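Local coordinates for protein beta-mannosidase (Trichoderma harzianum, PDB 4CVU) that probably hydrolyses terminal beta-D-mannose residues from the non-reducing ends of beta-mannosides, as a fungal glycoside hydrolase of family 2, at residues A[419-431]-A[474-488]. Sequence-based numbering, arbitrary orientation.
Sequences LRVWSSGTYLPDW and RLNHHASLACWMGGN. With CD (cadmium ion), chain S; CD (cadmium ion), chain R.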
# COMPACT_ATOMS: atom_id res chain seq x y z
N LEU A 419 -9.36 -33.35 -4.10
CA LEU A 419 -8.48 -32.55 -3.29
C LEU A 419 -8.05 -33.34 -2.07
O LEU A 419 -8.86 -34.05 -1.43
CB LEU A 419 -9.14 -31.22 -2.82
CG LEU A 419 -9.60 -30.26 -3.90
CD1 LEU A 419 -10.49 -29.16 -3.32
CD2 LEU A 419 -8.43 -29.63 -4.61
N ARG A 420 -6.78 -33.19 -1.69
CA ARG A 420 -6.34 -33.61 -0.39
C ARG A 420 -6.46 -32.47 0.57
O ARG A 420 -5.77 -31.46 0.40
CB ARG A 420 -4.89 -34.08 -0.41
CG ARG A 420 -4.30 -34.17 0.98
CD ARG A 420 -3.08 -35.05 0.96
NE ARG A 420 -2.41 -35.09 2.26
CZ ARG A 420 -1.18 -34.66 2.53
NH1 ARG A 420 -0.41 -34.10 1.61
NH2 ARG A 420 -0.71 -34.79 3.75
N VAL A 421 -7.31 -32.62 1.58
CA VAL A 421 -7.50 -31.62 2.61
C VAL A 421 -6.39 -31.82 3.65
O VAL A 421 -6.50 -32.61 4.59
CB VAL A 421 -8.90 -31.67 3.24
CG1 VAL A 421 -9.12 -30.49 4.18
CG2 VAL A 421 -9.96 -31.66 2.18
N TRP A 422 -5.32 -31.05 3.45
CA TRP A 422 -4.06 -31.15 4.14
C TRP A 422 -4.15 -30.90 5.64
O TRP A 422 -4.84 -29.98 6.07
CB TRP A 422 -3.10 -30.13 3.49
CG TRP A 422 -1.77 -30.00 4.19
CD1 TRP A 422 -0.68 -30.82 4.02
CD2 TRP A 422 -1.41 -29.03 5.17
NE1 TRP A 422 0.35 -30.38 4.81
CE2 TRP A 422 -0.07 -29.30 5.54
CE3 TRP A 422 -2.08 -27.97 5.79
CZ2 TRP A 422 0.61 -28.54 6.50
CZ3 TRP A 422 -1.41 -27.21 6.73
CH2 TRP A 422 -0.08 -27.50 7.09
N SER A 423 -3.44 -31.69 6.44
CA SER A 423 -3.32 -31.41 7.89
C SER A 423 -1.97 -30.74 8.14
O SER A 423 -0.97 -31.19 7.60
CB SER A 423 -3.47 -32.70 8.72
OG SER A 423 -2.51 -33.71 8.33
N SER A 424 -1.90 -29.68 8.97
CA SER A 424 -2.98 -29.13 9.75
C SER A 424 -3.10 -27.64 9.58
O SER A 424 -2.20 -26.87 9.94
CB SER A 424 -2.85 -29.44 11.25
OG SER A 424 -3.73 -28.64 12.07
N GLY A 425 -4.11 -27.36 8.77
CA GLY A 425 -5.19 -26.41 9.00
C GLY A 425 -6.24 -27.08 9.88
O GLY A 425 -6.03 -27.26 11.10
N THR A 426 -7.37 -27.45 9.29
CA THR A 426 -8.49 -27.83 10.12
C THR A 426 -9.50 -28.79 9.53
O THR A 426 -9.46 -29.03 8.32
CB THR A 426 -9.24 -26.54 10.52
OG1 THR A 426 -10.03 -26.78 11.69
CG2 THR A 426 -10.11 -26.06 9.43
N TYR A 427 -10.43 -29.28 10.37
CA TYR A 427 -11.61 -30.02 9.90
C TYR A 427 -12.56 -29.03 9.26
O TYR A 427 -13.00 -28.09 9.90
CB TYR A 427 -12.34 -30.82 11.03
CG TYR A 427 -11.41 -31.70 11.82
CD1 TYR A 427 -11.04 -32.96 11.36
CD2 TYR A 427 -10.84 -31.25 13.00
CE1 TYR A 427 -10.16 -33.75 12.07
CE2 TYR A 427 -9.97 -32.03 13.73
CZ TYR A 427 -9.61 -33.27 13.24
OH TYR A 427 -8.71 -34.02 13.97
N LEU A 428 -12.90 -29.26 7.98
CA LEU A 428 -13.72 -28.31 7.26
C LEU A 428 -15.13 -28.29 7.79
O LEU A 428 -15.72 -29.33 8.17
CB LEU A 428 -13.75 -28.60 5.75
CG LEU A 428 -12.41 -28.60 5.00
CD1 LEU A 428 -12.65 -28.85 3.53
CD2 LEU A 428 -11.63 -27.31 5.20
N PRO A 429 -15.72 -27.10 7.81
CA PRO A 429 -17.13 -27.02 8.19
C PRO A 429 -18.04 -27.73 7.19
O PRO A 429 -17.67 -27.88 6.03
CB PRO A 429 -17.39 -25.50 8.18
CG PRO A 429 -16.06 -24.87 8.34
CD PRO A 429 -15.07 -25.79 7.69
N ASP A 430 -19.21 -28.18 7.66
CA ASP A 430 -20.19 -28.86 6.84
C ASP A 430 -20.44 -28.16 5.48
O ASP A 430 -20.53 -28.82 4.45
CB ASP A 430 -21.55 -29.04 7.61
CG ASP A 430 -22.71 -29.51 6.70
OD1 ASP A 430 -22.67 -30.63 6.07
OD2 ASP A 430 -23.71 -28.77 6.59
N TRP A 431 -20.57 -26.83 5.50
CA TRP A 431 -20.91 -26.12 4.28
C TRP A 431 -19.88 -26.26 3.15
O TRP A 431 -20.26 -26.18 1.99
CB TRP A 431 -21.27 -24.66 4.56
CG TRP A 431 -20.15 -23.77 4.99
CD1 TRP A 431 -19.77 -23.48 6.28
CD2 TRP A 431 -19.30 -23.00 4.15
NE1 TRP A 431 -18.73 -22.60 6.28
CE2 TRP A 431 -18.42 -22.28 4.98
CE3 TRP A 431 -19.19 -22.85 2.76
CZ2 TRP A 431 -17.44 -21.42 4.47
CZ3 TRP A 431 -18.23 -21.99 2.26
CH2 TRP A 431 -17.36 -21.28 3.12
N ARG A 474 -19.53 -36.13 12.72
CA ARG A 474 -20.07 -34.95 12.01
C ARG A 474 -19.99 -35.08 10.49
O ARG A 474 -20.95 -34.77 9.79
CB ARG A 474 -19.35 -33.66 12.47
CG ARG A 474 -19.82 -32.37 11.79
CD ARG A 474 -19.16 -31.10 12.37
NE ARG A 474 -17.72 -31.09 12.16
CZ ARG A 474 -17.12 -30.63 11.05
NH1 ARG A 474 -17.83 -30.11 10.05
NH2 ARG A 474 -15.81 -30.69 10.94
N LEU A 475 -18.85 -35.57 10.00
CA LEU A 475 -18.51 -35.52 8.57
C LEU A 475 -18.89 -36.76 7.78
O LEU A 475 -18.94 -36.70 6.55
CB LEU A 475 -17.02 -35.25 8.40
CG LEU A 475 -16.60 -33.83 8.80
CD1 LEU A 475 -15.08 -33.69 8.79
CD2 LEU A 475 -17.21 -32.81 7.87
N ASN A 476 -19.22 -37.86 8.49
CA ASN A 476 -19.34 -39.18 7.87
C ASN A 476 -20.39 -39.30 6.76
O ASN A 476 -20.25 -40.11 5.87
CB ASN A 476 -19.67 -40.25 8.93
CG ASN A 476 -19.39 -41.63 8.43
OD1 ASN A 476 -18.25 -42.00 8.18
ND2 ASN A 476 -20.44 -42.39 8.22
N HIS A 477 -21.43 -38.47 6.83
CA HIS A 477 -22.52 -38.55 5.86
C HIS A 477 -22.26 -37.89 4.51
O HIS A 477 -23.11 -37.98 3.62
CB HIS A 477 -23.75 -37.88 6.46
CG HIS A 477 -23.65 -36.40 6.51
ND1 HIS A 477 -24.18 -35.59 5.53
CD2 HIS A 477 -23.07 -35.58 7.42
CE1 HIS A 477 -23.95 -34.32 5.84
NE2 HIS A 477 -23.28 -34.29 6.97
N HIS A 478 -21.15 -37.15 4.40
CA HIS A 478 -20.82 -36.45 3.16
C HIS A 478 -20.33 -37.41 2.11
O HIS A 478 -19.32 -38.09 2.33
CB HIS A 478 -19.75 -35.39 3.44
CG HIS A 478 -20.28 -34.20 4.15
ND1 HIS A 478 -21.16 -33.32 3.55
CD2 HIS A 478 -20.10 -33.75 5.41
CE1 HIS A 478 -21.45 -32.35 4.40
NE2 HIS A 478 -20.86 -32.61 5.55
N ALA A 479 -21.00 -37.43 0.95
CA ALA A 479 -20.56 -38.32 -0.15
C ALA A 479 -19.15 -37.99 -0.68
O ALA A 479 -18.44 -38.88 -1.16
CB ALA A 479 -21.55 -38.30 -1.28
N SER A 480 -18.75 -36.72 -0.56
CA SER A 480 -17.40 -36.30 -1.01
C SER A 480 -16.25 -36.87 -0.15
O SER A 480 -15.13 -36.97 -0.62
CB SER A 480 -17.34 -34.78 -1.00
OG SER A 480 -17.16 -34.35 0.32
N LEU A 481 -16.53 -37.23 1.09
CA LEU A 481 -15.50 -37.69 2.01
C LEU A 481 -14.94 -38.99 1.46
O LEU A 481 -15.68 -39.91 1.18
CB LEU A 481 -16.07 -37.90 3.42
CG LEU A 481 -15.13 -38.53 4.46
CD1 LEU A 481 -13.91 -37.65 4.68
CD2 LEU A 481 -15.85 -38.80 5.79
N ALA A 482 -13.63 -39.06 1.31
CA ALA A 482 -13.04 -40.17 0.58
C ALA A 482 -12.13 -41.07 1.40
O ALA A 482 -11.84 -42.21 1.01
CB ALA A 482 -12.30 -39.60 -0.61
N CYS A 483 -11.68 -40.58 2.54
CA CYS A 483 -10.79 -41.32 3.43
C CYS A 483 -10.43 -40.42 4.61
O CYS A 483 -10.69 -39.21 4.57
CB CYS A 483 -9.50 -41.77 2.73
SG CYS A 483 -8.42 -40.40 2.16
N TRP A 484 -9.90 -41.04 5.66
CA TRP A 484 -9.29 -40.33 6.76
C TRP A 484 -7.87 -40.81 6.89
O TRP A 484 -7.62 -42.01 6.91
CB TRP A 484 -10.01 -40.59 8.09
CG TRP A 484 -11.24 -39.82 8.25
CD1 TRP A 484 -12.50 -40.32 8.25
CD2 TRP A 484 -11.36 -38.40 8.45
NE1 TRP A 484 -13.40 -39.30 8.46
CE2 TRP A 484 -12.73 -38.11 8.57
CE3 TRP A 484 -10.43 -37.34 8.52
CZ2 TRP A 484 -13.21 -36.82 8.77
CZ3 TRP A 484 -10.91 -36.06 8.74
CH2 TRP A 484 -12.28 -35.80 8.84
N MET A 485 -6.95 -39.87 7.00
CA MET A 485 -5.58 -40.22 7.32
C MET A 485 -5.23 -39.48 8.60
O MET A 485 -5.77 -38.37 8.89
CB MET A 485 -4.64 -39.92 6.14
CG MET A 485 -5.08 -40.62 4.84
SD MET A 485 -3.71 -41.23 3.81
CE MET A 485 -4.63 -41.88 2.42
N GLY A 486 -4.42 -40.14 9.42
CA GLY A 486 -4.16 -39.73 10.81
C GLY A 486 -3.37 -38.44 10.94
O GLY A 486 -3.47 -37.72 11.95
N GLY A 487 -2.60 -38.11 9.90
CA GLY A 487 -1.79 -36.89 9.94
C GLY A 487 -0.71 -36.83 8.90
O GLY A 487 -0.41 -37.81 8.20
N ASN A 488 -0.09 -35.67 8.82
CA ASN A 488 0.84 -35.38 7.74
C ASN A 488 2.28 -35.69 8.11
O ASN A 488 2.77 -35.26 9.10
CB ASN A 488 0.62 -33.92 7.31
CG ASN A 488 1.70 -33.40 6.40
OD1 ASN A 488 1.86 -33.88 5.30
ND2 ASN A 488 2.49 -32.45 6.89
CD CD S . -22.91 -31.93 8.38
CD CD R . -24.92 -29.67 4.90
O HOH W 1 -20.47 -31.81 8.55
O HOH W 2 -26.45 -28.21 5.10
O HOH W 3 -26.14 -31.92 5.09
O HOH W 4 -25.11 -30.53 8.99
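The backbones of 419-431 and 474-488 come nearest at Ser423 and Asn488, CA atoms 5.8 Å apart, while strands 418-421 and 481-485 are separated by strand 442-446, parallel to both. At the loop end, Arg420 NH2 donates in its guanidinium plane to Asn488 OD1 (3.1 Å, 155°); NE and NH1 form salt bridges with Glu446 and Glu594. Asn488 ND2 lies 3.6 Å from Trp422 NE1, the planes 61° apart, but these donors are not bonded together; the amide's strongest polar partner is Ser450. Farther along, Tyr427 puts its CD1 edge 4.0 Å from Trp484 CH2. Arg474, bent at chi3 (64°), grips Leu428 O end-on with NH1 (2.9 Å), nearer the carbonyl plane, and NH2 (3.1 Å), well above it. A methionine in place of Arg474 would probably leave Leu428 O without either donor and the loop before helix 430-439 less firmly held. Beyond it, Asp430 OD1 (2.7 Å), His477 NE2 (2.8 Å) and two waters bind one cadmium; both Asp430 oxygens bind a second, with Asp434. Arg420 near the end of strand 418-421 and Asn488 just past strand 481-485 are characteristic of the family 2 (beta/alpha)8-barrel, where the glutamate following such an asparagine is probably the catalytic acid/base.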